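Local coordinates for hypothetical protein Rv2827c (Mycobacterium tuberculosis, PDB 1ZEL) that is of unknown function but probably binds DNA through a winged-helix, helix-turn-helix region and resembles AbiEi-type antitoxins in part of its chain, at residues 125-130 / 149-154; 8-13 / 79-84; 234-239 / 281-286. All coordinates share one frame; numbering follows the deposited sequence.

Contact 1 of 3, residues 125-130 / 149-154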
loop_
_atom_site.group_PDB
_atom_site.type_symbol
_atom_site.label_atom_id
_atom_site.label_comp_id
_atom_site.label_asym_id
_atom_site.label_seq_id
_atom_site.Cartn_x
_atom_site.Cartn_y
_atom_site.Cartn_z
ATOM N N PRO A 125 -2.536 3.011 1.962
ATOM C CA PRO A 125 -3.549 2.358 1.144
ATOM C C PRO A 125 -3.226 0.884 0.891
ATOM O O PRO A 125 -2.137 0.542 0.388
ATOM C CB PRO A 125 -3.509 3.160 -0.160
ATOM C CG PRO A 125 -2.078 3.598 -0.248
ATOM C CD PRO A 125 -1.660 3.893 1.163
ATOM N N ILE A 126 -4.160 0.017 1.262
ATOM C CA ILE A 126 -4.032 -1.413 0.987
ATOM C C ILE A 126 -5.267 -1.968 0.318
ATOM O O ILE A 126 -6.334 -1.372 0.372
ATOM C CB ILE A 126 -3.760 -2.253 2.285
ATOM C CG1 ILE A 126 -4.927 -2.119 3.279
ATOM C CG2 ILE A 126 -2.438 -1.851 2.944
ATOM C CD1 ILE A 126 -4.802 -3.084 4.464
ATOM N N TRP A 127 -5.114 -3.127 -0.302
ATOM C CA TRP A 127 -6.241 -3.899 -0.794
ATOM C C TRP A 127 -6.355 -5.089 0.129
ATOM O O TRP A 127 -5.328 -5.646 0.539
ATOM C CB TRP A 127 -5.982 -4.374 -2.248
ATOM C CG TRP A 127 -7.021 -5.426 -2.674
ATOM C CD1 TRP A 127 -8.309 -5.197 -3.074
ATOM C CD2 TRP A 127 -6.865 -6.853 -2.618
ATOM N NE1 TRP A 127 -8.958 -6.408 -3.310
ATOM C CE2 TRP A 127 -8.090 -7.431 -3.030
ATOM C CE3 TRP A 127 -5.805 -7.699 -2.268
ATOM C CZ2 TRP A 127 -8.275 -8.816 -3.110
ATOM C CZ3 TRP A 127 -5.990 -9.066 -2.340
ATOM C CH2 TRP A 127 -7.214 -9.616 -2.760
ATOM N N LEU A 128 -7.592 -5.454 0.487
ATOM C CA LEU A 128 -7.867 -6.675 1.240
ATOM C C LEU A 128 -8.948 -7.475 0.534
ATOM O O LEU A 128 -9.908 -6.891 0.056
ATOM C CB LEU A 128 -8.398 -6.329 2.647
ATOM C CG LEU A 128 -7.393 -6.125 3.782
ATOM C CD1 LEU A 128 -8.134 -5.639 5.045
ATOM C CD2 LEU A 128 -6.632 -7.394 4.056
ATOM N N PRO A 129 -8.819 -8.811 0.498
ATOM C CA PRO A 129 -9.910 -9.595 -0.064
ATOM C C PRO A 129 -11.199 -9.475 0.777
ATOM O O PRO A 129 -11.131 -9.172 1.974
ATOM C CB PRO A 129 -9.378 -11.023 -0.029
ATOM C CG PRO A 129 -8.248 -11.023 0.833
ATOM C CD PRO A 129 -7.699 -9.656 0.944
ATOM N N PRO A 130 -12.371 -9.655 0.131
ATOM C CA PRO A 130 -13.686 -9.542 0.773
ATOM C C PRO A 130 -13.724 -10.203 2.143
ATOM O O PRO A 130 -14.230 -9.613 3.110
ATOM C CB PRO A 130 -14.598 -10.306 -0.191
ATOM C CG PRO A 130 -13.967 -10.060 -1.567
ATOM C CD PRO A 130 -12.476 -9.980 -1.315
ATOM N N TRP A 149 -11.626 -8.899 -6.156
ATOM C CA TRP A 149 -10.726 -9.839 -6.799
ATOM C C TRP A 149 -10.608 -11.171 -6.020
ATOM O O TRP A 149 -10.676 -11.202 -4.772
ATOM C CB TRP A 149 -9.335 -9.228 -6.932
ATOM C CG TRP A 149 -9.264 -8.124 -7.943
ATOM C CD1 TRP A 149 -9.764 -8.155 -9.208
ATOM C CD2 TRP A 149 -8.632 -6.849 -7.786
ATOM N NE1 TRP A 149 -9.482 -6.974 -9.861
ATOM C CE2 TRP A 149 -8.783 -6.154 -9.009
ATOM C CE3 TRP A 149 -7.934 -6.227 -6.738
ATOM C CZ2 TRP A 149 -8.282 -4.861 -9.207
ATOM C CZ3 TRP A 149 -7.431 -4.948 -6.939
ATOM C CH2 TRP A 149 -7.615 -4.276 -8.161
ATOM N N ASN A 150 -10.422 -12.248 -6.799
ATOM C CA ASN A 150 -10.041 -13.581 -6.301
ATOM C C ASN A 150 -8.706 -13.546 -5.526
ATOM O O ASN A 150 -7.606 -13.438 -6.112
ATOM C CB ASN A 150 -9.989 -14.589 -7.468
ATOM C CG ASN A 150 -9.574 -15.985 -7.023
ATOM O OD1 ASN A 150 -9.478 -16.260 -5.829
ATOM N ND2 ASN A 150 -9.330 -16.870 -7.986
ATOM N N ALA A 151 -8.829 -13.622 -4.200
ATOM C CA ALA A 151 -7.697 -13.706 -3.280
ATOM C C ALA A 151 -6.743 -14.876 -3.581
ATOM O O ALA A 151 -5.597 -14.882 -3.122
ATOM C CB ALA A 151 -8.208 -13.804 -1.850
ATOM N N ALA A 152 -7.217 -15.858 -4.348
ATOM C CA ALA A 152 -6.412 -17.025 -4.667
ATOM C C ALA A 152 -5.396 -16.714 -5.759
ATOM O O ALA A 152 -4.327 -17.333 -5.817
ATOM C CB ALA A 152 -7.298 -18.193 -5.076
ATOM N N ASP A 153 -5.725 -15.747 -6.610
ATOM C CA ASP A 153 -4.899 -15.421 -7.759
ATOM C C ASP A 153 -4.085 -14.121 -7.508
ATOM O O ASP A 153 -4.324 -13.074 -8.115
ATOM C CB ASP A 153 -5.789 -15.363 -9.016
ATOM C CG ASP A 153 -4.994 -15.384 -10.321
ATOM O OD1 ASP A 153 -3.742 -15.479 -10.291
ATOM O OD2 ASP A 153 -5.644 -15.290 -11.389
ATOM N N THR A 154 -3.122 -14.218 -6.592
ATOM C CA THR A 154 -2.266 -13.080 -6.231
ATOM C C THR A 154 -1.167 -12.863 -7.282
ATOM O O THR A 154 -0.543 -11.797 -7.321
ATOM C CB THR A 154 -1.639 -13.230 -4.800
ATOM O OG1 THR A 154 -0.974 -14.497 -4.683
ATOM C CG2 THR A 154 -2.710 -13.097 -3.695
#

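Contact 2 of 3, residues 8-13 / 79-84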
loop_
_atom_site.group_PDB
_atom_site.type_symbol
_atom_site.label_atom_id
_atom_site.label_comp_id
_atom_site.label_asym_id
_atom_site.label_seq_id
_atom_site.Cartn_x
_atom_site.Cartn_y
_atom_site.Cartn_z
ATOM N N ALA A 8 11.865 8.933 24.690
ATOM C CA ALA A 8 13.004 9.254 25.537
ATOM C C ALA A 8 14.150 9.937 24.815
ATOM O O ALA A 8 15.138 10.276 25.436
ATOM C CB ALA A 8 13.517 8.022 26.219
ATOM N N GLY A 9 14.037 10.139 23.513
ATOM C CA GLY A 9 15.158 10.660 22.750
ATOM C C GLY A 9 16.184 9.561 22.480
ATOM O O GLY A 9 15.957 8.403 22.821
ATOM N N ALA A 10 17.323 9.929 21.905
ATOM C CA ALA A 10 18.323 8.931 21.509
ATOM C C ALA A 10 19.085 8.361 22.706
ATOM O O ALA A 10 19.498 7.220 22.703
ATOM C CB ALA A 10 19.319 9.538 20.491
ATOM N N ASP A 11 19.295 9.175 23.730
ATOM C CA ASP A 11 20.117 8.763 24.837
ATOM C C ASP A 11 19.228 8.158 25.912
ATOM O O ASP A 11 18.638 8.889 26.718
ATOM C CB ASP A 11 20.899 9.978 25.354
ATOM C CG ASP A 11 21.956 9.602 26.410
ATOM O OD1 ASP A 11 22.473 8.449 26.384
ATOM O OD2 ASP A 11 22.251 10.473 27.254
ATOM N N ARG A 12 19.102 6.829 25.905
ATOM C CA ARG A 12 18.209 6.107 26.834
ATOM C C ARG A 12 18.969 5.320 27.883
ATOM O O ARG A 12 19.967 4.682 27.589
ATOM C CB ARG A 12 17.309 5.132 26.076
ATOM C CG ARG A 12 16.406 5.786 25.096
ATOM C CD ARG A 12 15.527 4.818 24.350
ATOM N NE ARG A 12 16.216 4.048 23.309
ATOM C CZ ARG A 12 16.528 4.518 22.109
ATOM N NH1 ARG A 12 16.246 5.773 21.780
ATOM N NH2 ARG A 12 17.094 3.726 21.221
ATOM N N ARG A 13 18.476 5.368 29.116
ATOM C CA ARG A 13 19.062 4.598 30.195
ATOM C C ARG A 13 18.684 3.147 29.991
ATOM O O ARG A 13 17.636 2.843 29.423
ATOM C CB ARG A 13 18.513 5.078 31.534
ATOM C CG ARG A 13 19.023 6.477 31.935
ATOM N N GLY A 79 21.446 4.099 19.988
ATOM C CA GLY A 79 22.034 5.128 19.149
ATOM C C GLY A 79 21.076 5.787 18.168
ATOM O O GLY A 79 21.478 6.653 17.401
ATOM N N GLU A 80 19.815 5.365 18.162
ATOM C CA GLU A 80 18.819 5.965 17.291
ATOM C C GLU A 80 17.666 6.557 18.065
ATOM O O GLU A 80 17.230 6.018 19.085
ATOM C CB GLU A 80 18.320 4.928 16.290
ATOM C CG GLU A 80 19.438 4.383 15.405
ATOM C CD GLU A 80 20.040 5.446 14.478
ATOM O OE1 GLU A 80 19.414 6.505 14.250
ATOM O OE2 GLU A 80 21.146 5.233 13.974
ATOM N N ALA A 81 17.169 7.676 17.570
ATOM C CA ALA A 81 16.040 8.339 18.200
ATOM C C ALA A 81 14.707 7.814 17.636
ATOM O O ALA A 81 13.653 7.979 18.255
ATOM C CB ALA A 81 16.163 9.887 18.007
ATOM N N ALA A 82 14.750 7.212 16.441
ATOM C CA ALA A 82 13.531 6.806 15.746
ATOM C C ALA A 82 13.804 5.755 14.692
ATOM O O ALA A 82 14.947 5.491 14.327
ATOM C CB ALA A 82 12.865 8.018 15.087
ATOM N N ILE A 83 12.728 5.182 14.188
ATOM C CA ILE A 83 12.790 4.234 13.092
ATOM C C ILE A 83 12.127 4.932 11.902
ATOM O O ILE A 83 11.044 5.498 12.044
ATOM C CB ILE A 83 11.960 2.972 13.396
ATOM C CG1 ILE A 83 12.490 2.264 14.631
ATOM C CG2 ILE A 83 11.970 1.990 12.170
ATOM C CD1 ILE A 83 11.622 1.109 15.078
ATOM N N SER A 84 12.764 4.878 10.743
ATOM C CA SER A 84 12.143 5.380 9.536
ATOM C C SER A 84 11.626 4.186 8.721
ATOM O O SER A 84 12.367 3.516 8.010
ATOM C CB SER A 84 13.131 6.245 8.749
ATOM O OG SER A 84 12.441 7.245 8.026
HETATM O O HOH W 1 20.154 4.739 22.440
#

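Contact 3 of 3, residues 234-239 / 281-286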
loop_
_atom_site.group_PDB
_atom_site.type_symbol
_atom_site.label_atom_id
_atom_site.label_comp_id
_atom_site.label_asym_id
_atom_site.label_seq_id
_atom_site.Cartn_x
_atom_site.Cartn_y
_atom_site.Cartn_z
ATOM N N ALA A 234 -10.838 2.487 -17.477
ATOM C CA ALA A 234 -9.532 1.839 -17.670
ATOM C C ALA A 234 -9.069 2.009 -19.098
ATOM O O ALA A 234 -7.884 2.230 -19.365
ATOM C CB ALA A 234 -9.615 0.339 -17.322
ATOM N N SER A 235 -10.015 1.883 -20.023
ATOM C CA SER A 235 -9.701 2.020 -21.436
ATOM C C SER A 235 -9.301 3.446 -21.778
ATOM O O SER A 235 -8.367 3.667 -22.566
ATOM C CB SER A 235 -10.857 1.544 -22.310
ATOM O OG SER A 235 -11.168 0.209 -21.989
ATOM N N TYR A 236 -9.997 4.411 -21.175
ATOM C CA TYR A 236 -9.639 5.819 -21.300
ATOM C C TYR A 236 -8.249 6.148 -20.717
ATOM O O TYR A 236 -7.537 7.011 -21.240
ATOM C CB TYR A 236 -10.688 6.673 -20.586
ATOM C CG TYR A 236 -10.430 8.149 -20.703
ATOM C CD1 TYR A 236 -10.566 8.800 -21.924
ATOM C CD2 TYR A 236 -10.068 8.906 -19.589
ATOM C CE1 TYR A 236 -10.342 10.167 -22.048
ATOM C CE2 TYR A 236 -9.835 10.278 -19.708
ATOM C CZ TYR A 236 -9.969 10.897 -20.935
ATOM O OH TYR A 236 -9.750 12.254 -21.045
ATOM N N LEU A 237 -7.874 5.486 -19.623
ATOM C CA LEU A 237 -6.495 5.613 -19.096
ATOM C C LEU A 237 -5.453 5.110 -20.109
ATOM O O LEU A 237 -4.413 5.757 -20.325
ATOM C CB LEU A 237 -6.356 4.915 -17.714
ATOM C CG LEU A 237 -7.074 5.628 -16.535
ATOM C CD1 LEU A 237 -6.996 4.775 -15.265
ATOM C CD2 LEU A 237 -6.528 7.041 -16.247
ATOM N N LEU A 238 -5.739 4.002 -20.788
ATOM C CA LEU A 238 -4.830 3.556 -21.848
ATOM C C LEU A 238 -4.672 4.628 -22.910
ATOM O O LEU A 238 -3.557 4.902 -23.343
ATOM C CB LEU A 238 -5.274 2.241 -22.485
ATOM C CG LEU A 238 -5.226 0.977 -21.613
ATOM C CD1 LEU A 238 -5.450 -0.283 -22.433
ATOM C CD2 LEU A 238 -3.927 0.874 -20.861
ATOM N N ASP A 239 -5.805 5.211 -23.316
ATOM C CA ASP A 239 -5.856 6.264 -24.327
ATOM C C ASP A 239 -5.020 7.450 -23.861
ATOM O O ASP A 239 -4.144 7.929 -24.580
ATOM C CB ASP A 239 -7.333 6.667 -24.545
ATOM C CG ASP A 239 -7.548 7.489 -25.815
ATOM O OD1 ASP A 239 -7.110 8.637 -25.837
ATOM O OD2 ASP A 239 -8.152 6.969 -26.784
ATOM N N TYR A 281 -15.272 6.093 -25.403
ATOM C CA TYR A 281 -15.404 5.365 -24.132
ATOM C C TYR A 281 -16.677 5.730 -23.392
ATOM O O TYR A 281 -16.881 5.313 -22.241
ATOM C CB TYR A 281 -14.166 5.600 -23.249
ATOM C CG TYR A 281 -12.903 5.424 -24.038
ATOM C CD1 TYR A 281 -12.225 6.526 -24.563
ATOM C CD2 TYR A 281 -12.437 4.154 -24.357
ATOM C CE1 TYR A 281 -11.072 6.350 -25.340
ATOM C CE2 TYR A 281 -11.295 3.976 -25.132
ATOM C CZ TYR A 281 -10.624 5.083 -25.628
ATOM O OH TYR A 281 -9.481 4.908 -26.389
ATOM N N GLN A 282 -17.543 6.486 -24.078
ATOM C CA GLN A 282 -18.734 7.093 -23.502
ATOM C C GLN A 282 -18.421 7.678 -22.141
ATOM O O GLN A 282 -19.040 7.335 -21.139
ATOM C CB GLN A 282 -19.906 6.083 -23.460
ATOM C CG GLN A 282 -20.390 5.646 -24.887
ATOM C CD GLN A 282 -21.093 6.774 -25.616
ATOM O OE1 GLN A 282 -22.150 7.220 -25.186
ATOM N NE2 GLN A 282 -20.498 7.263 -26.703
ATOM N N LEU A 283 -17.434 8.569 -22.125
ATOM C CA LEU A 283 -16.872 9.036 -20.885
ATOM C C LEU A 283 -16.746 10.542 -20.873
ATOM O O LEU A 283 -16.245 11.149 -21.830
ATOM C CB LEU A 283 -15.489 8.378 -20.697
ATOM C CG LEU A 283 -14.734 8.593 -19.406
ATOM C CD1 LEU A 283 -13.973 7.349 -19.110
ATOM C CD2 LEU A 283 -13.800 9.756 -19.544
ATOM N N VAL A 284 -17.204 11.132 -19.774
ATOM C CA VAL A 284 -16.974 12.543 -19.479
ATOM C C VAL A 284 -15.813 12.587 -18.463
ATOM O O VAL A 284 -15.934 12.088 -17.345
ATOM C CB VAL A 284 -18.238 13.212 -18.901
ATOM C CG1 VAL A 284 -17.932 14.642 -18.471
ATOM C CG2 VAL A 284 -19.365 13.210 -19.969
ATOM N N ASP A 285 -14.690 13.152 -18.883
ATOM C CA ASP A 285 -13.508 13.220 -18.046
ATOM C C ASP A 285 -13.472 14.541 -17.278
ATOM O O ASP A 285 -13.241 15.590 -17.860
ATOM C CB ASP A 285 -12.239 13.045 -18.902
ATOM C CG ASP A 285 -10.946 13.102 -18.077
ATOM O OD1 ASP A 285 -11.002 12.905 -16.850
ATOM O OD2 ASP A 285 -9.866 13.355 -18.665
ATOM N N GLU A 286 -13.693 14.464 -15.965
ATOM C CA GLU A 286 -13.640 15.632 -15.088
ATOM C C GLU A 286 -12.364 15.656 -14.262
ATOM O O GLU A 286 -12.153 16.535 -13.409
ATOM C CB GLU A 286 -14.870 15.645 -14.189
ATOM C CG GLU A 286 -16.143 15.635 -14.995
ATOM C CD GLU A 286 -17.409 15.617 -14.170
ATOM O OE1 GLU A 286 -17.340 15.475 -12.927
ATOM O OE2 GLU A 286 -18.490 15.755 -14.785
#

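Contact 1 of 3, residues 125-130 / 149-154
The indole of Trp127 lies between Trp149 and its own following chain: Trp149 CE3 sits over one face, toward the rim, and the backbone N of Pro129 lies over the opposite face, also off centre. At the edge of the same ring, near its plane, comes the CA of Ala151, 4.2 Å from Trp127 CH2. The two indoles meet obliquely. Their planes are inclined by 54°, with the five-membered ring of Trp127 and the six-membered ring of Trp149 centred 5.1 Å apart, and the nearest atoms are Trp127 NE1 and Trp149 CE3 at 3.6 Å. The CB of Trp127 is directed toward 149-154, and CG stands anti to the backbone N (chi1 168°). Beyond the rings, Pro129 CB packs on the methyl CB of Ala151 at 3.5 Å, where the two backbones come nearest.

The loop is shaped locally. Asn150 to Asp153 form a type I turn, and Asn150 OD1 accepts from Ala152 N at 2.7 Å in an Asx turn, the donor lying above the carbonyl plane. Asp153, at the N-cap of helix 154-157, accepts a weak bond from Leu156 N through OD1, while OD2 makes a salt bridge with Arg221. Leu157 of that helix touches both indoles.

No hydrogen bond joins the two segments, so they meet mainly through apolar and aromatic surface. The contact joins the end of the central strand 124-127 to the loop leading into helix 154-157, within the AbiEi antitoxin C-terminal family region. Both buried indole N-H groups are nevertheless satisfied, Trp127 NE1 by the carbonyl of Ile147 and Trp149 NE1 by that of Leu222. These bonds probably help fix the orientation of the two indoles.

Contact 2 of 3, residues 8-13 / 79-84
Arg12 brings its guanidinium edge against the carbonyl of Glu80, gripping that one oxygen with both terminal nitrogens. NH1 of Arg12 lies 2.9 Å from Glu80 O. Arg12 NH2 is 3.1 Å from the same Glu80 O, and the NH1 bond is the straighter of the two. The oxygen is in the guanidinium plane, and both nitrogens lie in the plane of the carbonyl. The side chain runs extended through chi2 and bends at chi3 (-75°), which turns NE aside from the line of the chain. NH1 also donates to Gly9 O at 2.8 Å, tying the arginine back to its own loop, while Trp63 makes a cation-pi contact with Arg12.

Beside this grip, Ala10 CB and Ala81 CB meet at 4.0 Å. A water bridges the backbones, donating to Ala10 O and accepting from Gly79 N, and its oxygen lies over one guanidinium face, toward the rim.

The loop after strand 3-5 is thus held to the residues entering strand 82-84, which pairs antiparallel with strand 3-5. Although the contact lies at the surface, the buried arginine charge is met by two backbone carbonyl oxygens and an aromatic ring, which would help to stabilise it there.

Contact 3 of 3, residues 234-239 / 281-286
Helix segment 234-239 faces the short strand 283-285 and the residues leading into it; the backbones come nearest at Tyr236 and Tyr281, whose CA atoms are 6.4 Å apart. A G1 beta bulge at Gln282-Leu283 starts the strand, opposite strand 276-278. Tyr281, Leu283 and Asp285 direct their CB atoms toward the helix.

Tyr236 and Tyr281 cross at about a right angle. CA of Tyr236 stands over the Tyr281 ring, 4.2 Å from its centroid, in a CH-pi contact, and Ser235 CB packs at Tyr281 CD2. The Tyr236 ring in turn receives Leu283 CD2 over the centre of one face, 3.8 Å from the centroid, with Tyr281 CD1 at its edge.

Each phenol donates to a carboxylate across the interface. Tyr236 OH reaches Asp285 OD2 at 2.6 Å, on the anti side and 34° out of the carboxylate plane; Tyr281 OH meets Asp239 OD2 at a very short 2.5 Å.

Asp285 OD1 also accepts from the backbone N of Leu287 and Val288, and OD2 from that of Val289, around the start of helix 288-296. This buried carboxylate is therefore well supplied with donors, which probably stabilises a negative charge and couples helix 228-240, the strand and the C-terminal helix.

The three contacts follow one another along the chain without touching. Contact 2 lies in the N-terminal part of this elongated molecule, and its centre is about 50 Å from that of contact 3, on the opposite side of the chain's centre. Contact 1 is about 37 Å from contact 2 and 25 Å from contact 3, centre to centre; its nearest atoms come within about 10 Å of contact 3, the closest pair of the three. Contacts 1 and 2 also lie on opposite sides of the chain's centre, with nearest atoms about 15 Å apart. The bound sodium ion lies at Arg167, Asp209 and Asp213, residues that belong to none of the three contacts.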